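PDB 7BOP: alpha-1,2-mannosyltransferase (Ktr4), putative from Neosartorya fumigata, which belongs to a fungal family of GT-A-type glycosyltransferases and holds guanosine-5'-diphosphate and a manganese ion in its nucleotide pocket. Local coordinates for residues 78-83 with 111-116; 89-94 with 120-125; 129-134 with 171-176. All blocks are in the same frame, centred on the assembly; numbering follows the deposited sequence.

Contacts 1 and 2 both use helix 80-98: near its N-terminal end it packs on helix 112-119, and farther along it meets the loop that leads from that helix into strand 126-130. Contact 3 lies beyond this strand, where the chain leaves the sheet and meets helix 165-177. Contacts 1 and 3 are buried and apolar, built on one aromatic side chain each, and both lie beside the guanosine-5'-diphosphate pocket. Contact 2 is only partly buried and polar, with a glutamate, a threonine and a water in place of the aromatic packing. The centres of contacts 2 and 3 are about 25 Å apart.

Contact 1: residues 78-83 with 111-116; sequences EELEDL and TEEFKK. With GDP (guanosine-5'-diphosphate), chain H.
Leu80 and Leu83 reach from the first turn of helix 80-98 to the ring of Phe114 on helix 112-119. Leu83 presses one methyl on the far end of the ring, with CD2 3.4 Å from Phe114 CZ, and the two side chains cross at about a right angle. Leu80 meets the ring nearer its root: CD1 lies 3.7 Å from Phe114 CD2, while its other methyl, CD2, sits 3.8 Å from Phe114 CA and so rests against the helix backbone. Leu80 CD1 and Leu83 CD2 both approach the ring obliquely. The ring reaches them because Phe114 CG stands anti to its backbone N (chi1 -176°), which carries the phenyl group across to helix 80-98. On the exposed side, the carboxylates of Glu113 and Glu81 approach each other without contact, and Glu81 has a salt-bridge partner in Arg117.

Both helix starts lie close by. Thr111 is the N-cap of helix 112-119, and its OG1 accepts from Phe114 N at 3.0 Å, so the residue that bears the ring is also held by the cap. Glu79 is at the N-cap position of helix 80-98; its extended side chain reaches the ligand, where OE1 accepts a 2.6 Å hydrogen bond from O2' of guanosine-5'-diphosphate, and its OE2 forms a salt bridge with Arg76. The leucine packing thus adjoins the ribose-binding residue directly in sequence.

The two helices follow strands 69-74 and 102-106, parallel neighbours in the sheet, as in the Rossmann-like half of a GT-A fold. Phe114 stacks on Phe110, meets Phe104 of strand 102-106 edge-to-face and touches Tyr128 of strand 126-130, which joins helix 112-119 to the sheet.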
loop_
_atom_site.group_PDB
_atom_site.type_symbol
_atom_site.label_atom_id
_atom_site.label_comp_id
_atom_site.label_asym_id
_atom_site.label_seq_id
_atom_site.Cartn_x
_atom_site.Cartn_y
_atom_site.Cartn_z
ATOM N N GLU A 78 0.626 -19.719 -8.659
ATOM C CA GLU A 78 1.916 -20.254 -8.213
ATOM C C GLU A 78 2.351 -19.734 -6.825
ATOM O O GLU A 78 3.255 -20.305 -6.205
ATOM C CB GLU A 78 2.999 -19.940 -9.254
ATOM C CG GLU A 78 2.816 -20.661 -10.596
ATOM C CD GLU A 78 1.676 -20.125 -11.482
ATOM O OE1 GLU A 78 1.149 -19.002 -11.244
ATOM O OE2 GLU A 78 1.294 -20.851 -12.431
ATOM N N GLU A 79 1.705 -18.663 -6.344
ATOM C CA GLU A 79 1.982 -18.094 -5.015
ATOM C C GLU A 79 1.043 -18.621 -3.927
ATOM O O GLU A 79 1.038 -18.103 -2.808
ATOM C CB GLU A 79 1.912 -16.557 -5.084
ATOM C CG GLU A 79 2.930 -15.959 -6.046
ATOM C CD GLU A 79 2.732 -14.475 -6.293
ATOM O OE1 GLU A 79 1.597 -14.035 -6.587
ATOM O OE2 GLU A 79 3.735 -13.748 -6.238
ATOM N N LEU A 80 0.292 -19.681 -4.230
ATOM C CA LEU A 80 -0.716 -20.209 -3.325
ATOM C C LEU A 80 -0.190 -20.512 -1.928
ATOM O O LEU A 80 -0.785 -20.075 -0.942
ATOM C CB LEU A 80 -1.364 -21.469 -3.931
ATOM C CG LEU A 80 -2.431 -22.186 -3.107
ATOM C CD1 LEU A 80 -3.542 -21.241 -2.682
ATOM C CD2 LEU A 80 -2.987 -23.352 -3.915
ATOM N N GLU A 81 0.910 -21.251 -1.825
ATOM C CA GLU A 81 1.431 -21.612 -0.496
ATOM C C GLU A 81 1.785 -20.373 0.347
ATOM O O GLU A 81 1.477 -20.320 1.538
ATOM C CB GLU A 81 2.638 -22.557 -0.596
ATOM C CG GLU A 81 2.322 -23.949 -1.141
ATOM C CD GLU A 81 1.337 -24.746 -0.295
ATOM O OE1 GLU A 81 0.730 -25.691 -0.846
ATOM O OE2 GLU A 81 1.153 -24.443 0.913
ATOM N N ASP A 82 2.415 -19.387 -0.278
ATOM C CA ASP A 82 2.744 -18.133 0.415
ATOM C C ASP A 82 1.486 -17.330 0.765
ATOM O O ASP A 82 1.433 -16.706 1.827
ATOM C CB ASP A 82 3.702 -17.287 -0.422
ATOM C CG ASP A 82 5.115 -17.871 -0.478
ATOM O OD1 ASP A 82 5.499 -18.644 0.413
ATOM O OD2 ASP A 82 5.854 -17.531 -1.414
ATOM N N LEU A 83 0.485 -17.346 -0.116
ATOM C CA LEU A 83 -0.809 -16.728 0.189
ATOM C C LEU A 83 -1.452 -17.377 1.418
ATOM O O LEU A 83 -1.908 -16.682 2.332
ATOM C CB LEU A 83 -1.760 -16.794 -1.019
ATOM C CG LEU A 83 -3.161 -16.197 -0.810
ATOM C CD1 LEU A 83 -3.095 -14.697 -0.547
ATOM C CD2 LEU A 83 -4.045 -16.476 -2.005
ATOM N N THR A 111 -7.014 -21.662 -10.365
ATOM C CA THR A 111 -7.212 -23.111 -10.397
ATOM C C THR A 111 -8.237 -23.530 -9.357
ATOM O O THR A 111 -8.542 -22.777 -8.426
ATOM C CB THR A 111 -5.908 -23.894 -10.130
ATOM O OG1 THR A 111 -5.421 -23.620 -8.809
ATOM C CG2 THR A 111 -4.841 -23.547 -11.163
ATOM N N GLU A 112 -8.766 -24.741 -9.511
ATOM C CA GLU A 112 -9.648 -25.319 -8.499
ATOM C C GLU A 112 -8.910 -25.582 -7.186
ATOM O O GLU A 112 -9.494 -25.421 -6.119
ATOM C CB GLU A 112 -10.325 -26.601 -9.015
ATOM C CG GLU A 112 -11.289 -26.358 -10.171
ATOM C CD GLU A 112 -12.409 -25.386 -9.816
ATOM O OE1 GLU A 112 -13.014 -25.544 -8.734
ATOM O OE2 GLU A 112 -12.676 -24.457 -10.610
ATOM N N GLU A 113 -7.638 -25.971 -7.263
ATOM C CA GLU A 113 -6.800 -26.134 -6.067
ATOM C C GLU A 113 -6.674 -24.802 -5.281
ATOM O O GLU A 113 -6.776 -24.791 -4.056
ATOM C CB GLU A 113 -5.409 -26.653 -6.453
ATOM C CG GLU A 113 -4.521 -27.093 -5.284
ATOM C CD GLU A 113 -3.034 -27.197 -5.643
ATOM O OE1 GLU A 113 -2.215 -27.410 -4.725
ATOM O OE2 GLU A 113 -2.662 -27.062 -6.834
ATOM N N PHE A 114 -6.453 -23.701 -5.998
ATOM C CA PHE A 114 -6.376 -22.364 -5.386
ATOM C C PHE A 114 -7.667 -22.037 -4.627
ATOM O O PHE A 114 -7.626 -21.608 -3.474
ATOM C CB PHE A 114 -6.103 -21.291 -6.455
ATOM C CG PHE A 114 -5.923 -19.899 -5.892
ATOM C CD1 PHE A 114 -7.028 -19.099 -5.589
ATOM C CD2 PHE A 114 -4.646 -19.382 -5.675
ATOM C CE1 PHE A 114 -6.862 -17.817 -5.074
ATOM C CE2 PHE A 114 -4.478 -18.106 -5.157
ATOM C CZ PHE A 114 -5.582 -17.325 -4.859
ATOM N N LYS A 115 -8.807 -22.256 -5.277
ATOM C CA LYS A 115 -10.102 -21.957 -4.665
ATOM C C LYS A 115 -10.360 -22.792 -3.413
ATOM O O LYS A 115 -10.831 -22.262 -2.408
ATOM C CB LYS A 115 -11.244 -22.153 -5.660
ATOM C CG LYS A 115 -11.214 -21.182 -6.820
ATOM C CD LYS A 115 -12.203 -21.577 -7.897
ATOM C CE LYS A 115 -12.037 -20.692 -9.113
ATOM N NZ LYS A 115 -13.043 -21.026 -10.149
ATOM N N LYS A 116 -10.047 -24.084 -3.472
ATOM C CA LYS A 116 -10.290 -24.988 -2.344
ATOM C C LYS A 116 -9.393 -24.654 -1.147
ATOM O O LYS A 116 -9.863 -24.574 -0.015
ATOM C CB LYS A 116 -10.084 -26.454 -2.769
ATOM C CG LYS A 116 -10.060 -27.471 -1.630
ATOM C CD LYS A 116 -9.878 -28.899 -2.142
ATOM C CE LYS A 116 -11.178 -29.501 -2.661
ATOM N NZ LYS A 116 -12.184 -29.729 -1.580
HETATM P PB GDP H . 7.027 -6.847 -4.807
HETATM O O1B GDP H . 8.295 -7.652 -4.828
HETATM O O2B GDP H . 6.179 -7.034 -3.537
HETATM O O3B GDP H . 7.160 -5.398 -5.232
HETATM O O3A GDP H . 6.211 -7.537 -6.033
HETATM P PA GDP H . 5.300 -8.876 -5.936
HETATM O O1A GDP H . 5.846 -9.932 -6.868
HETATM O O2A GDP H . 5.036 -9.180 -4.444
HETATM O "O5'" GDP H . 3.994 -8.270 -6.655
HETATM C "C5'" GDP H . 3.128 -7.363 -5.972
HETATM C "C4'" GDP H . 1.731 -7.965 -5.850
HETATM O "O4'" GDP H . 1.188 -8.159 -7.160
HETATM C "C3'" GDP H . 1.692 -9.342 -5.203
HETATM O "O3'" GDP H . 0.430 -9.461 -4.524
HETATM C "C2'" GDP H . 1.808 -10.315 -6.365
HETATM O "O2'" GDP H . 1.182 -11.567 -6.084
HETATM C "C1'" GDP H . 1.092 -9.551 -7.475
HETATM N N9 GDP H . 1.576 -9.717 -8.867
HETATM C C8 GDP H . 2.723 -9.255 -9.439
HETATM N N7 GDP H . 2.753 -9.572 -10.755
HETATM C C5 GDP H . 1.614 -10.234 -11.043
HETATM C C6 GDP H . 0.998 -10.854 -12.235
HETATM O O6 GDP H . 1.608 -10.819 -13.316
HETATM N N1 GDP H . -0.213 -11.439 -12.117
HETATM C C2 GDP H . -0.884 -11.468 -10.937
HETATM N N2 GDP H . -2.098 -12.070 -10.851
HETATM N N3 GDP H . -0.370 -10.928 -9.803
HETATM C C4 GDP H . 0.839 -10.311 -9.802
#

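Contact 2: residues 89-94 with 120-125; sequences DLERTW and AETKAK
Glu91 OE2 is gripped by three donors: Thr122 OG1 across the contact, and Asn95 ND2 and Trp102 NE1 beyond it. Thr122 OG1 donates to Glu91 OE2 at 2.6 Å, from above the carboxylate plane (55° out of it). That hydroxyl also accepts from Ala124 N at 3.1 Å, which makes 122-124 an ST turn. Since the threonine hydroxyl donates to the glutamate and its oxygen receives the amide, one group both shapes the loop and fastens it to the helix.

The other carboxylate oxygen, Glu91 OE1, accepts a hydrogen bond from a water at 2.7 Å. This water in turn accepts from Lys123 N at 2.9 Å and from Lys123 NZ at 3.2 Å, so it bridges the glutamate to both ends of the lysine. With this many donors around it, the buried carboxylate is probably ionised. The bend at chi2 (-77°) sets the direction of the carboxylate beyond CG; Glu91 CG itself rests 3.4 Å from Glu121 O. The carboxylate of Glu121 pairs with Lys88, one turn earlier on the helix.

Lys123 NZ also bonds to Ser96 O and Asn99 OD1, holding the last turn of helix 80-98 and the residue after it. On another side of that helix, Asp89 OD2 accepts from Phe199 N of strand 198-199. Lys125, leading into strand 126-130, forms a backbone hydrogen bond with Trp102, so the loop passes from the flank of helix 80-98 directly into pairing with strand 102-106.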
loop_
_atom_site.group_PDB
_atom_site.type_symbol
_atom_site.label_atom_id
_atom_site.label_comp_id
_atom_site.label_asym_id
_atom_site.label_seq_id
_atom_site.Cartn_x
_atom_site.Cartn_y
_atom_site.Cartn_z
ATOM N N ASP A 89 -2.168 -15.882 9.134
ATOM C CA ASP A 89 -1.807 -14.786 10.039
ATOM C C ASP A 89 -2.927 -13.766 10.151
ATOM O O ASP A 89 -3.269 -13.335 11.255
ATOM C CB ASP A 89 -0.534 -14.065 9.562
ATOM C CG ASP A 89 0.761 -14.781 9.952
ATOM O OD1 ASP A 89 0.743 -15.879 10.551
ATOM O OD2 ASP A 89 1.827 -14.195 9.676
ATOM N N LEU A 90 -3.476 -13.351 9.013
ATOM C CA LEU A 90 -4.502 -12.309 9.024
ATOM C C LEU A 90 -5.789 -12.806 9.686
ATOM O O LEU A 90 -6.420 -12.088 10.476
ATOM C CB LEU A 90 -4.754 -11.751 7.620
ATOM C CG LEU A 90 -5.634 -10.490 7.553
ATOM C CD1 LEU A 90 -5.281 -9.480 8.635
ATOM C CD2 LEU A 90 -5.524 -9.853 6.185
ATOM N N GLU A 91 -6.139 -14.058 9.404
ATOM C CA GLU A 91 -7.274 -14.702 10.066
ATOM C C GLU A 91 -7.071 -14.837 11.582
ATOM O O GLU A 91 -7.930 -14.416 12.362
ATOM C CB GLU A 91 -7.557 -16.065 9.416
ATOM C CG GLU A 91 -8.174 -15.944 8.024
ATOM C CD GLU A 91 -9.655 -15.583 8.058
ATOM O OE1 GLU A 91 -10.308 -15.901 9.070
ATOM O OE2 GLU A 91 -10.171 -14.969 7.089
ATOM N N ARG A 92 -5.924 -15.372 12.002
ATOM C CA ARG A 92 -5.643 -15.566 13.425
ATOM C C ARG A 92 -5.649 -14.245 14.186
ATOM O O ARG A 92 -6.216 -14.158 15.280
ATOM C CB ARG A 92 -4.287 -16.256 13.634
ATOM C CG ARG A 92 -4.004 -16.635 15.085
ATOM C CD ARG A 92 -2.587 -17.159 15.292
ATOM N NE ARG A 92 -1.573 -16.128 15.033
ATOM C CZ ARG A 92 -0.817 -16.021 13.936
ATOM N NH1 ARG A 92 -0.910 -16.891 12.928
ATOM N NH2 ARG A 92 0.061 -15.015 13.846
ATOM N N THR A 93 -5.011 -13.222 13.616
ATOM C CA THR A 93 -4.883 -11.957 14.319
ATOM C C THR A 93 -6.121 -11.079 14.268
ATOM O O THR A 93 -6.306 -10.256 15.159
ATOM C CB THR A 93 -3.683 -11.135 13.816
ATOM O OG1 THR A 93 -3.823 -10.847 12.425
ATOM C CG2 THR A 93 -2.376 -11.878 14.099
ATOM N N TRP A 94 -6.949 -11.237 13.237
ATOM C CA TRP A 94 -8.048 -10.300 12.988
ATOM C C TRP A 94 -9.317 -10.927 12.388
ATOM O O TRP A 94 -10.377 -10.881 13.014
ATOM C CB TRP A 94 -7.569 -9.143 12.093
ATOM C CG TRP A 94 -8.588 -8.064 11.973
ATOM C CD1 TRP A 94 -8.955 -7.191 12.931
ATOM C CD2 TRP A 94 -9.413 -7.791 10.842
ATOM N NE1 TRP A 94 -9.949 -6.359 12.471
ATOM C CE2 TRP A 94 -10.245 -6.705 11.185
ATOM C CE3 TRP A 94 -9.512 -8.340 9.561
ATOM C CZ2 TRP A 94 -11.178 -6.168 10.299
ATOM C CZ3 TRP A 94 -10.437 -7.800 8.676
ATOM C CH2 TRP A 94 -11.263 -6.729 9.057
ATOM N N ALA A 120 -10.651 -22.891 2.506
ATOM C CA ALA A 120 -10.366 -23.694 3.702
ATOM C C ALA A 120 -9.724 -22.920 4.867
ATOM O O ALA A 120 -9.776 -23.374 6.005
ATOM C CB ALA A 120 -9.490 -24.890 3.331
ATOM N N GLU A 121 -9.132 -21.759 4.594
ATOM C CA GLU A 121 -8.457 -20.971 5.622
ATOM C C GLU A 121 -9.310 -19.874 6.258
ATOM O O GLU A 121 -8.805 -19.113 7.087
ATOM C CB GLU A 121 -7.193 -20.341 5.024
ATOM C CG GLU A 121 -6.155 -21.348 4.555
ATOM C CD GLU A 121 -5.645 -22.266 5.651
ATOM O OE1 GLU A 121 -5.715 -21.906 6.845
ATOM O OE2 GLU A 121 -5.147 -23.356 5.323
ATOM N N THR A 122 -10.581 -19.773 5.882
ATOM C CA THR A 122 -11.432 -18.700 6.388
ATOM C C THR A 122 -12.874 -19.172 6.472
ATOM O O THR A 122 -13.302 -20.013 5.678
ATOM C CB THR A 122 -11.328 -17.436 5.499
ATOM O OG1 THR A 122 -12.138 -16.389 6.034
ATOM C CG2 THR A 122 -11.774 -17.695 4.074
ATOM N N LYS A 123 -13.608 -18.631 7.437
ATOM C CA LYS A 123 -15.054 -18.856 7.533
ATOM C C LYS A 123 -15.819 -17.874 6.669
ATOM O O LYS A 123 -17.009 -18.070 6.430
ATOM C CB LYS A 123 -15.532 -18.726 8.978
ATOM C CG LYS A 123 -14.804 -19.622 9.970
ATOM C CD LYS A 123 -15.413 -19.560 11.368
ATOM C CE LYS A 123 -15.475 -18.148 11.980
ATOM N NZ LYS A 123 -14.164 -17.443 12.062
ATOM N N ALA A 124 -15.158 -16.800 6.216
ATOM C CA ALA A 124 -15.826 -15.800 5.383
ATOM C C ALA A 124 -15.958 -16.286 3.951
ATOM O O ALA A 124 -15.291 -17.234 3.542
ATOM C CB ALA A 124 -15.073 -14.479 5.419
ATOM N N LYS A 125 -16.800 -15.598 3.183
ATOM C CA LYS A 125 -16.942 -15.874 1.756
ATOM C C LYS A 125 -15.673 -15.450 1.013
ATOM O O LYS A 125 -15.121 -14.381 1.292
ATOM C CB LYS A 125 -18.133 -15.125 1.150
ATOM C CG LYS A 125 -19.508 -15.524 1.684
ATOM C CD LYS A 125 -19.944 -14.687 2.885
ATOM C CE LYS A 125 -21.460 -14.557 2.997
ATOM N NZ LYS A 125 -22.122 -15.859 3.282
HETATM O O HOH W 1 -12.961 -16.466 9.297
#

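Contact 3: residues 129-134 with 171-176; sequences EQVPKE and CRWNSG
At the C-terminal end of strand 126-130, on the nucleotide side of the GT-A sheet, the chain turns out of the sheet and Val131 packs on Trp173 of helix 165-177. Both valine methyls lie on one side of the indole plane. CG2 lies 3.5 Å above the Trp173 ring plane, offset toward the rim, while CG1 comes in obliquely, 3.4 Å from Trp173 NE1 and 3.6 Å from Trp173 CD1. With chi1 at -172°, Trp173 CG is placed opposite the backbone N and the indole meets Val131. Arg172 runs out beside it, extended as far as NE, but its NH1 stays 4.3 Å from Glu134 O, and its firm partner is Asp304, bound through NE. Farther round the helix, Cys171 O accepts from Ser175 N and Ser175 OG, which approach opposite faces of the carbonyl.

The side chain of Val131 lies about 6 Å from guanosine-5'-diphosphate, and helix 165-177 supplies the pocket with Ser166, Tyr167 and Met170. Trp173 meets Phe105 of strand 102-106, ring planes at about 50°, and Val131 bonds through its backbone to Asn106, so the helix sits against strand 102-106 and the exit of strand 126-130, while helices 308-311 and 316-327 pack elsewhere on it.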
loop_
_atom_site.group_PDB
_atom_site.type_symbol
_atom_site.label_atom_id
_atom_site.label_comp_id
_atom_site.label_asym_id
_atom_site.label_seq_id
_atom_site.Cartn_x
_atom_site.Cartn_y
_atom_site.Cartn_z
ATOM N N GLU A 129 -11.816 -13.535 -8.914
ATOM C CA GLU A 129 -12.084 -12.617 -10.016
ATOM C C GLU A 129 -10.917 -12.578 -10.982
ATOM O O GLU A 129 -9.749 -12.727 -10.586
ATOM C CB GLU A 129 -12.326 -11.204 -9.488
ATOM C CG GLU A 129 -13.491 -11.082 -8.528
ATOM C CD GLU A 129 -14.840 -11.302 -9.179
ATOM O OE1 GLU A 129 -14.985 -11.089 -10.396
ATOM O OE2 GLU A 129 -15.772 -11.657 -8.442
ATOM N N GLN A 130 -11.237 -12.374 -12.255
ATOM C CA GLN A 130 -10.224 -12.196 -13.271
ATOM C C GLN A 130 -10.163 -10.732 -13.636
ATOM O O GLN A 130 -11.197 -10.070 -13.731
ATOM C CB GLN A 130 -10.521 -13.039 -14.508
ATOM C CG GLN A 130 -9.308 -13.203 -15.405
ATOM C CD GLN A 130 -9.549 -14.148 -16.567
ATOM O OE1 GLN A 130 -10.682 -14.526 -16.838
ATOM N NE2 GLN A 130 -8.478 -14.525 -17.263
ATOM N N VAL A 131 -8.951 -10.228 -13.845
ATOM C CA VAL A 131 -8.771 -8.853 -14.296
ATOM C C VAL A 131 -9.121 -8.794 -15.786
ATOM O O VAL A 131 -8.580 -9.569 -16.549
ATOM C CB VAL A 131 -7.314 -8.378 -14.097
ATOM C CG1 VAL A 131 -7.128 -6.974 -14.667
ATOM C CG2 VAL A 131 -6.947 -8.416 -12.611
ATOM N N PRO A 132 -10.014 -7.874 -16.204
ATOM C CA PRO A 132 -10.312 -7.801 -17.651
ATOM C C PRO A 132 -9.090 -7.389 -18.483
ATOM O O PRO A 132 -8.254 -6.618 -18.003
ATOM C CB PRO A 132 -11.418 -6.734 -17.756
ATOM C CG PRO A 132 -11.798 -6.356 -16.369
ATOM C CD PRO A 132 -10.777 -6.895 -15.412
ATOM N N LYS A 133 -9.008 -7.889 -19.716
ATOM C CA LYS A 133 -7.906 -7.583 -20.640
ATOM C C LYS A 133 -7.655 -6.084 -20.756
ATOM O O LYS A 133 -6.508 -5.639 -20.737
ATOM C CB LYS A 133 -8.164 -8.156 -22.052
ATOM C CG LYS A 133 -7.891 -9.651 -22.207
ATOM C CD LYS A 133 -9.142 -10.518 -22.024
ATOM C CE LYS A 133 -8.816 -12.007 -21.972
ATOM N NZ LYS A 133 -8.280 -12.434 -20.644
ATOM N N GLU A 134 -8.728 -5.310 -20.860
ATOM C CA GLU A 134 -8.622 -3.846 -20.956
ATOM C C GLU A 134 -8.034 -3.150 -19.707
ATOM O O GLU A 134 -7.597 -2.005 -19.794
ATOM C CB GLU A 134 -9.976 -3.212 -21.345
ATOM C CG GLU A 134 -11.089 -3.296 -20.298
ATOM C CD GLU A 134 -12.087 -4.436 -20.514
ATOM O OE1 GLU A 134 -11.702 -5.508 -21.056
ATOM O OE2 GLU A 134 -13.264 -4.254 -20.111
ATOM N N CYS A 171 1.777 -2.738 -11.463
ATOM C CA CYS A 171 1.858 -1.379 -10.920
ATOM C C CYS A 171 0.746 -0.483 -11.458
ATOM O O CYS A 171 0.125 0.276 -10.714
ATOM C CB CYS A 171 3.219 -0.750 -11.226
ATOM S SG CYS A 171 4.590 -1.487 -10.298
ATOM N N ARG A 172 0.512 -0.574 -12.757
ATOM C CA ARG A 172 -0.572 0.164 -13.405
ATOM C C ARG A 172 -1.943 -0.271 -12.869
ATOM O O ARG A 172 -2.796 0.576 -12.574
ATOM C CB ARG A 172 -0.499 -0.025 -14.917
ATOM C CG ARG A 172 -1.615 0.650 -15.686
ATOM C CD ARG A 172 -1.367 0.567 -17.174
ATOM N NE ARG A 172 -2.414 1.282 -17.892
ATOM C CZ ARG A 172 -3.525 0.744 -18.399
ATOM N NH1 ARG A 172 -3.783 -0.566 -18.326
ATOM N NH2 ARG A 172 -4.394 1.538 -19.011
ATOM N N TRP A 173 -2.127 -1.577 -12.696
ATOM C CA TRP A 173 -3.392 -2.107 -12.178
ATOM C C TRP A 173 -3.695 -1.602 -10.763
ATOM O O TRP A 173 -4.803 -1.127 -10.488
ATOM C CB TRP A 173 -3.416 -3.630 -12.204
ATOM C CG TRP A 173 -4.782 -4.171 -11.860
ATOM C CD1 TRP A 173 -5.860 -4.244 -12.692
ATOM C CD2 TRP A 173 -5.218 -4.677 -10.597
ATOM N NE1 TRP A 173 -6.940 -4.768 -12.031
ATOM C CE2 TRP A 173 -6.580 -5.045 -10.743
ATOM C CE3 TRP A 173 -4.599 -4.854 -9.353
ATOM C CZ2 TRP A 173 -7.322 -5.596 -9.702
ATOM C CZ3 TRP A 173 -5.338 -5.401 -8.313
ATOM C CH2 TRP A 173 -6.693 -5.771 -8.499
ATOM N N ASN A 174 -2.702 -1.684 -9.878
ATOM C CA ASN A 174 -2.838 -1.130 -8.524
ATOM C C ASN A 174 -2.993 0.394 -8.520
ATOM O O ASN A 174 -3.687 0.927 -7.662
ATOM C CB ASN A 174 -1.659 -1.553 -7.644
ATOM C CG ASN A 174 -1.757 -3.002 -7.199
ATOM O OD1 ASN A 174 -2.804 -3.457 -6.766
ATOM N ND2 ASN A 174 -0.655 -3.720 -7.283
ATOM N N SER A 175 -2.364 1.085 -9.475
ATOM C CA SER A 175 -2.438 2.544 -9.540
ATOM C C SER A 175 -3.789 3.095 -9.994
ATOM O O SER A 175 -4.234 4.119 -9.476
ATOM C CB SER A 175 -1.353 3.106 -10.458
ATOM O OG SER A 175 -0.048 2.831 -9.957
ATOM N N GLY A 176 -4.409 2.455 -10.980
ATOM C CA GLY A 176 -5.602 3.014 -11.618
ATOM C C GLY A 176 -6.770 2.110 -11.953
ATOM O O GLY A 176 -7.824 2.615 -12.347
#